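Side-chain contacts in A rubisco-like protein (Burkholderia fungorum, PDB 3NWR), which belongs to the rubisco large-chain family and is probably a lyase, with a specific reaction that cannot be inferred from the family alone: residues Phe234-Thr237 with Ala242-Arg245; Ser261-Gly266 with Gln302-Leu307; His317-Gly320 with Lys324-Gln327. All blocks are in the same frame, centred on the assembly; numbering follows the deposited sequence.

Contact 1. Residues Phe234-Thr237 with Ala242-Arg245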
loop_
_atom_site.group_PDB
_atom_site.type_symbol
_atom_site.label_atom_id
_atom_site.label_comp_id
_atom_site.label_asym_id
_atom_site.label_seq_id
_atom_site.Cartn_x
_atom_site.Cartn_y
_atom_site.Cartn_z
ATOM N N PHE A 234 15.250 -13.282 -8.479
ATOM C CA PHE A 234 14.032 -13.790 -9.099
ATOM C C PHE A 234 12.828 -13.141 -8.452
ATOM O O PHE A 234 12.687 -13.168 -7.223
ATOM C CB PHE A 234 13.934 -15.306 -8.912
ATOM C CG PHE A 234 14.973 -16.066 -9.673
ATOM C CD1 PHE A 234 14.852 -16.234 -11.043
ATOM C CD2 PHE A 234 16.073 -16.601 -9.024
ATOM C CE1 PHE A 234 15.815 -16.944 -11.762
ATOM C CE2 PHE A 234 17.052 -17.309 -9.739
ATOM C CZ PHE A 234 16.920 -17.476 -11.108
ATOM N N ASN A 235 11.951 -12.574 -9.277
ATOM C CA ASN A 235 10.732 -11.969 -8.766
ATOM C C ASN A 235 9.693 -13.036 -8.411
ATOM O O ASN A 235 9.043 -13.606 -9.292
ATOM C CB ASN A 235 10.165 -10.977 -9.782
ATOM C CG ASN A 235 8.959 -10.231 -9.242
ATOM O OD1 ASN A 235 8.657 -10.312 -8.054
ATOM N ND2 ASN A 235 8.276 -9.488 -10.110
ATOM N N ILE A 236 9.551 -13.302 -7.119
ATOM C CA ILE A 236 8.649 -14.349 -6.658
ATOM C C ILE A 236 7.323 -13.799 -6.153
ATOM O O ILE A 236 6.493 -14.556 -5.645
ATOM C CB ILE A 236 9.276 -15.213 -5.545
ATOM C CG1 ILE A 236 9.537 -14.362 -4.300
ATOM C CG2 ILE A 236 10.562 -15.891 -6.047
ATOM C CD1 ILE A 236 9.912 -15.176 -3.053
ATOM N N THR A 237 7.125 -12.488 -6.306
ATOM C CA THR A 237 5.868 -11.834 -5.916
ATOM C C THR A 237 4.660 -12.698 -6.268
ATOM O O THR A 237 4.475 -13.054 -7.437
ATOM C CB THR A 237 5.707 -10.478 -6.628
ATOM O OG1 THR A 237 6.822 -9.628 -6.316
ATOM C CG2 THR A 237 4.401 -9.793 -6.200
ATOM N N ALA A 242 2.287 -19.303 -2.004
ATOM C CA ALA A 242 2.995 -19.519 -3.260
ATOM C C ALA A 242 4.401 -18.936 -3.213
ATOM O O ALA A 242 5.355 -19.576 -3.667
ATOM C CB ALA A 242 2.212 -18.950 -4.435
ATOM N N MET A 243 4.540 -17.732 -2.659
ATOM C CA MET A 243 5.868 -17.126 -2.523
ATOM C C MET A 243 6.832 -17.993 -1.748
ATOM O O MET A 243 8.013 -18.070 -2.093
ATOM C CB MET A 243 5.812 -15.747 -1.862
ATOM C CG MET A 243 5.329 -14.663 -2.780
ATOM S SD MET A 243 5.937 -13.027 -2.266
ATOM C CE MET A 243 5.042 -12.844 -0.747
ATOM N N ARG A 244 6.350 -18.620 -0.681
ATOM C CA ARG A 244 7.204 -19.515 0.090
ATOM C C ARG A 244 7.644 -20.702 -0.751
ATOM O O ARG A 244 8.808 -21.104 -0.692
ATOM C CB ARG A 244 6.512 -19.991 1.374
ATOM C CG ARG A 244 6.613 -18.982 2.524
ATOM C CD ARG A 244 5.847 -19.437 3.762
ATOM N NE ARG A 244 6.305 -18.730 4.960
ATOM C CZ ARG A 244 5.576 -18.547 6.057
ATOM N NH1 ARG A 244 4.328 -19.004 6.117
ATOM N NH2 ARG A 244 6.089 -17.899 7.094
ATOM N N ARG A 245 6.725 -21.264 -1.535
ATOM C CA ARG A 245 7.093 -22.354 -2.440
ATOM C C ARG A 245 8.128 -21.877 -3.456
ATOM O O ARG A 245 9.089 -22.592 -3.746
ATOM C CB ARG A 245 5.864 -22.931 -3.150
ATOM C CG ARG A 245 4.924 -23.671 -2.208
ATOM C CD ARG A 245 3.830 -24.429 -2.956
ATOM N NE ARG A 245 2.948 -23.563 -3.737
ATOM C CZ ARG A 245 1.831 -22.998 -3.277
ATOM N NH1 ARG A 245 1.445 -23.188 -2.020
ATOM N NH2 ARG A 245 1.097 -22.238 -4.078
#

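Contact 2. Residues Ser261-Gly266 with Gln302-Leu307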
loop_
_atom_site.group_PDB
_atom_site.type_symbol
_atom_site.label_atom_id
_atom_site.label_comp_id
_atom_site.label_asym_id
_atom_site.label_seq_id
_atom_site.Cartn_x
_atom_site.Cartn_y
_atom_site.Cartn_z
ATOM N N SER A 261 7.604 -7.439 -4.751
ATOM C CA SER A 261 6.973 -6.123 -4.833
ATOM C C SER A 261 6.329 -5.839 -3.486
ATOM O O SER A 261 5.168 -6.184 -3.238
ATOM C CB SER A 261 5.935 -6.098 -5.949
ATOM O OG SER A 261 6.577 -6.239 -7.201
ATOM N N ILE A 262 7.108 -5.217 -2.606
ATOM C CA ILE A 262 6.701 -5.082 -1.207
ATOM C C ILE A 262 5.329 -4.448 -0.975
ATOM O O ILE A 262 4.583 -4.896 -0.115
ATOM C CB ILE A 262 7.767 -4.348 -0.372
ATOM C CG1 ILE A 262 8.216 -3.051 -1.069
ATOM C CG2 ILE A 262 8.960 -5.282 -0.142
ATOM C CD1 ILE A 262 9.115 -2.132 -0.192
ATOM N N ASN A 263 4.999 -3.391 -1.714
ATOM C CA ASN A 263 3.744 -2.702 -1.442
ATOM C C ASN A 263 2.529 -3.602 -1.635
ATOM O O ASN A 263 1.553 -3.508 -0.893
ATOM C CB ASN A 263 3.607 -1.453 -2.299
ATOM C CG ASN A 263 4.663 -0.432 -1.980
ATOM O OD1 ASN A 263 4.935 -0.154 -0.799
ATOM N ND2 ASN A 263 5.292 0.116 -3.017
ATOM N N TRP A 264 2.608 -4.479 -2.628
ATOM C CA TRP A 264 1.464 -5.307 -2.976
ATOM C C TRP A 264 1.476 -6.623 -2.218
ATOM O O TRP A 264 0.427 -7.233 -1.988
ATOM C CB TRP A 264 1.448 -5.540 -4.489
ATOM C CG TRP A 264 1.707 -4.278 -5.267
ATOM C CD1 TRP A 264 2.666 -4.084 -6.213
ATOM C CD2 TRP A 264 1.012 -3.028 -5.137
ATOM N NE1 TRP A 264 2.604 -2.796 -6.691
ATOM C CE2 TRP A 264 1.598 -2.128 -6.051
ATOM C CE3 TRP A 264 -0.052 -2.588 -4.348
ATOM C CZ2 TRP A 264 1.155 -0.812 -6.191
ATOM C CZ3 TRP A 264 -0.489 -1.270 -4.490
ATOM C CH2 TRP A 264 0.110 -0.412 -5.410
ATOM N N CYS A 265 2.661 -7.052 -1.808
ATOM C CA CYS A 265 2.797 -8.223 -0.946
ATOM C C CYS A 265 2.317 -7.904 0.462
ATOM O O CYS A 265 1.577 -8.700 1.064
ATOM C CB CYS A 265 4.252 -8.688 -0.915
ATOM S SG CYS A 265 4.803 -9.447 -2.467
ATOM N N GLY A 266 2.719 -6.735 0.973
ATOM C CA GLY A 266 2.324 -6.293 2.302
ATOM C C GLY A 266 3.273 -6.663 3.425
ATOM O O GLY A 266 3.993 -7.666 3.344
ATOM N N GLN A 302 12.091 8.282 4.581
ATOM C CA GLN A 302 12.638 7.918 5.893
ATOM C C GLN A 302 11.659 7.036 6.666
ATOM O O GLN A 302 12.040 5.999 7.228
ATOM C CB GLN A 302 12.962 9.180 6.698
ATOM C CG GLN A 302 13.929 8.978 7.847
ATOM C CD GLN A 302 13.346 8.186 8.996
ATOM O OE1 GLN A 302 12.132 8.183 9.237
ATOM N NE2 GLN A 302 14.221 7.489 9.717
ATOM N N ALA A 303 10.395 7.454 6.686
ATOM C CA ALA A 303 9.359 6.710 7.390
ATOM C C ALA A 303 9.061 5.380 6.684
ATOM O O ALA A 303 8.982 4.326 7.324
ATOM C CB ALA A 303 8.089 7.546 7.511
ATOM N N TYR A 304 8.867 5.456 5.370
ATOM C CA TYR A 304 8.576 4.285 4.548
ATOM C C TYR A 304 9.625 3.188 4.749
ATOM O O TYR A 304 9.291 2.018 5.002
ATOM C CB TYR A 304 8.544 4.724 3.084
ATOM C CG TYR A 304 8.234 3.646 2.066
ATOM C CD1 TYR A 304 6.941 3.138 1.925
ATOM C CD2 TYR A 304 9.229 3.173 1.212
ATOM C CE1 TYR A 304 6.666 2.154 0.965
ATOM C CE2 TYR A 304 8.961 2.205 0.254
ATOM C CZ TYR A 304 7.682 1.708 0.136
ATOM O OH TYR A 304 7.436 0.759 -0.830
ATOM N N GLN A 305 10.896 3.561 4.624
ATOM C CA GLN A 305 11.994 2.596 4.734
ATOM C C GLN A 305 12.161 2.090 6.166
ATOM O O GLN A 305 12.613 0.971 6.378
ATOM C CB GLN A 305 13.304 3.179 4.180
ATOM C CG GLN A 305 13.873 4.361 4.972
ATOM C CD GLN A 305 14.992 3.966 5.918
ATOM O OE1 GLN A 305 15.878 3.189 5.561
ATOM N NE2 GLN A 305 14.976 4.539 7.126
ATOM N N THR A 306 11.780 2.905 7.149
ATOM C CA THR A 306 11.762 2.414 8.527
ATOM C C THR A 306 10.793 1.239 8.660
ATOM O O THR A 306 11.174 0.155 9.127
ATOM C CB THR A 306 11.377 3.515 9.522
ATOM O OG1 THR A 306 12.372 4.546 9.506
ATOM C CG2 THR A 306 11.270 2.941 10.928
ATOM N N LEU A 307 9.545 1.448 8.238
ATOM C CA LEU A 307 8.547 0.388 8.325
ATOM C C LEU A 307 8.986 -0.843 7.548
ATOM O O LEU A 307 8.920 -1.961 8.059
ATOM C CB LEU A 307 7.205 0.884 7.807
ATOM C CG LEU A 307 6.584 2.021 8.607
ATOM C CD1 LEU A 307 5.382 2.543 7.844
ATOM C CD2 LEU A 307 6.182 1.529 9.990
#

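Contact 3. Residues His317-Gly320 with Lys324-Gln327. With SO4 (sulfate ion), chain B.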
loop_
_atom_site.group_PDB
_atom_site.type_symbol
_atom_site.label_atom_id
_atom_site.label_comp_id
_atom_site.label_asym_id
_atom_site.label_seq_id
_atom_site.Cartn_x
_atom_site.Cartn_y
_atom_site.Cartn_z
ATOM N N HIS A 317 15.267 0.084 -2.876
ATOM C CA HIS A 317 15.463 0.948 -4.031
ATOM C C HIS A 317 15.338 2.420 -3.680
ATOM O O HIS A 317 14.438 2.815 -2.914
ATOM C CB HIS A 317 14.453 0.600 -5.116
ATOM C CG HIS A 317 14.868 -0.557 -5.953
ATOM N ND1 HIS A 317 15.374 -0.402 -7.223
ATOM C CD2 HIS A 317 14.884 -1.887 -5.695
ATOM C CE1 HIS A 317 15.679 -1.590 -7.718
ATOM N NE2 HIS A 317 15.392 -2.507 -6.810
ATOM N N VAL A 318 16.215 3.225 -4.279
ATOM C CA VAL A 318 16.231 4.667 -4.053
ATOM C C VAL A 318 16.118 5.478 -5.342
ATOM O O VAL A 318 16.200 6.708 -5.312
ATOM C CB VAL A 318 17.503 5.107 -3.296
ATOM C CG1 VAL A 318 17.583 4.402 -1.952
ATOM C CG2 VAL A 318 18.767 4.842 -4.114
ATOM N N HIS A 319 15.880 4.789 -6.451
ATOM C CA HIS A 319 15.898 5.384 -7.783
ATOM C C HIS A 319 17.287 5.954 -8.055
ATOM O O HIS A 319 18.255 5.350 -7.607
ATOM C CB HIS A 319 14.694 6.301 -8.008
ATOM C CG HIS A 319 13.410 5.533 -8.114
ATOM N ND1 HIS A 319 12.199 6.119 -8.414
ATOM C CD2 HIS A 319 13.160 4.206 -7.974
ATOM C CE1 HIS A 319 11.258 5.191 -8.448
ATOM N NE2 HIS A 319 11.815 4.020 -8.186
ATOM N N GLY A 320 17.433 7.050 -8.795
ATOM C CA GLY A 320 18.784 7.394 -9.218
ATOM C C GLY A 320 19.058 8.850 -9.496
ATOM O O GLY A 320 18.157 9.596 -9.872
ATOM N N LYS A 324 15.563 8.991 -14.915
ATOM C CA LYS A 324 14.479 9.257 -15.856
ATOM C C LYS A 324 13.115 9.322 -15.160
ATOM O O LYS A 324 12.118 9.669 -15.782
ATOM C CB LYS A 324 14.470 8.200 -16.965
ATOM C CG LYS A 324 15.772 8.162 -17.758
ATOM C CD LYS A 324 15.752 7.117 -18.865
ATOM C CE LYS A 324 17.082 7.104 -19.605
ATOM N NZ LYS A 324 17.043 6.239 -20.819
ATOM N N PHE A 325 13.088 9.002 -13.868
ATOM C CA PHE A 325 11.869 9.104 -13.069
ATOM C C PHE A 325 11.638 10.547 -12.592
ATOM O O PHE A 325 12.453 11.445 -12.847
ATOM C CB PHE A 325 11.966 8.185 -11.838
ATOM C CG PHE A 325 11.853 6.702 -12.136
ATOM C CD1 PHE A 325 10.797 6.195 -12.869
ATOM C CD2 PHE A 325 12.788 5.819 -11.625
ATOM C CE1 PHE A 325 10.680 4.825 -13.113
ATOM C CE2 PHE A 325 12.681 4.451 -11.862
ATOM C CZ PHE A 325 11.621 3.958 -12.610
ATOM N N ALA A 326 10.546 10.762 -11.865
ATOM C CA ALA A 326 10.176 12.096 -11.384
ATOM C C ALA A 326 10.969 12.570 -10.165
ATOM O O ALA A 326 11.023 13.765 -9.885
ATOM C CB ALA A 326 8.685 12.142 -11.075
ATOM N N GLN A 327 11.570 11.643 -9.429
ATOM C CA GLN A 327 12.216 11.998 -8.166
ATOM C C GLN A 327 13.418 12.929 -8.326
ATOM O O GLN A 327 14.202 12.785 -9.262
ATOM C CB GLN A 327 12.650 10.745 -7.406
ATOM C CG GLN A 327 11.500 10.002 -6.737
ATOM C CD GLN A 327 10.646 9.233 -7.722
ATOM O OE1 GLN A 327 11.128 8.754 -8.742
ATOM N NE2 GLN A 327 9.358 9.111 -7.415
HETATM S S SO4 B . 17.829 3.286 -18.671
HETATM O O1 SO4 B . 18.155 1.894 -18.976
HETATM O O2 SO4 B . 19.041 4.096 -18.655
HETATM O O3 SO4 B . 17.181 3.352 -17.365
HETATM O O4 SO4 B . 16.908 3.800 -19.679
#

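Contact 1. Residues Phe234-Thr237 with Ala242-Arg245
I236 and M243 bring the backbones closest, with their CA atoms 5.7 Å apart where the chain leaves strand 233-235 and helix 240-252 comes back over it. The backbone carbonyl of I236, just past the strand, faces the helix: its O is 3.1 Å from CG of M243. The methionine chain passes across the oxygen end of this carbonyl, with CG nearest. Nearly extended at chi2 (-155°), it carries SD of M243 on to CA of T237, 3.8 Å away. In return, CD1 of I236 comes to 3.6 Å from the backbone O of M243. This is the first half of a beta-alpha-beta unit of the rubisco-type barrel, completed by strand 257-261, against which I236 also packs. The turn between strand and helix is shaped by N235, whose OD1 accepts from two groups of T237. The bond from N of T237 to OD1 of N235 (3.2 Å) closes an Asx turn and comes from above the carbonyl plane, whereas OG1 of T237 reaches OD1 of N235 at 2.6 Å in that plane, on a lone pair. ND2 of N235 is bonded to O of C200, so both ends of the amide are held. M243 also packs on S268 of the second subunit.

Contact 2. Residues Ser261-Gly266 with Gln302-Leu307
The ring of Y304 receives N263 at its edge, where OD1 lies in the ring plane beside CE1 and the hydroxyl, while CD1 of I262 approaches obliquely. The asparagine amide and the phenol ring are turned 47° apart. Further round, Y304 meets the ring of Y288 and stands edge-to-face with W308. A second ring, that of W264, carries CB of N263 over the centre of one face, 4.1 Å above the ring plane, so the asparagine lies between the indole and the phenol. OH of Y304 donates to OD1 of N263 at 2.7 Å, coming from the side of the carbonyl at a C=O...O angle of 106°. Y304 swings CG opposite its backbone N (chi1 -179°), and the ring thereby spans the wide gap between helices whose nearest CA atoms, of N263 and Y304, are 10.4 Å apart. Helix 262-265 is a short turn at the C-terminal end of barrel strand 257-261, and helix 301-309 is the helix linking strands 280-284 and 315-319; the tyrosine thus ties a loop helix to a helix of a later barrel unit. ND2 of N263 is bonded to O of N286, which fixes the rotation of the amide and presents OD1 to the phenol. Beside the OH-OD1 bond, CD1 of I262 packs 3.4 Å from OH of Y304 and 4.1 Å from its CZ.

Contact 3. Residues His317-Gly320 with Lys324-Gln327
H319 is gripped on two sides, by F325 over one ring face and by Q327 at the ring edge. The phenyl ring forms an offset stack on the imidazole, with centroids 4.2 Å apart and planes at 27°. The closest approach is near the rim, where CD2 of F325 stands 3.3 Å from ND1 of H319. ND1 of H319 also donates to OE1 of Q327 at 2.9 Å. The bond is fairly straight at ND1 (159°) and lies in the imidazole plane, but it meets the amide from well above the carbonyl plane. A bend at chi2 (75°) folds the glutamine chain back so that OE1 faces the histidine, and NE2 is bonded to D120 of the second subunit, which anchors the amide. With one face stacked and ND1 engaged, the imidazole is fixed in rotation. The other end of the contact is loose: K324 is exposed, its CB heads away from H317-G320, and the extended chain carries NZ to a sulfate, 2.7 Å from O4. The backbone N of G358 and of G382 also bind this ion, which probably came from the crystallisation liquor. A lysine in the loop that follows this barrel strand, sharing an anion with backbone amides of later loops, recalls loop 6 and the substrate-phosphate site of rubisco, so the sulfate may mark the equivalent pocket here.

Along the chain the three contacts follow in series, all within the rubisco-type catalytic barrel, and each also reaches the second subunit. Contacts 1 and 2 have centres about 17 Å apart and touch directly: OG1 of T237 is probably hydrogen-bonded to N of S261, at 2.8 Å, and the sulfurs of M243 and C265 pack together. Contact 3 is about 16 Å from contact 2 and 25 Å from contact 1, centre to centre, and touches neither. Helix 301-309 of contact 2 leads into strand 315-319 of contact 3. Together they run from the unit of strand 233-235 to that of strand 315-319 in one parallel sheet, each at or near the C-terminal ends of the strands, where TIM-barrel active sites lie.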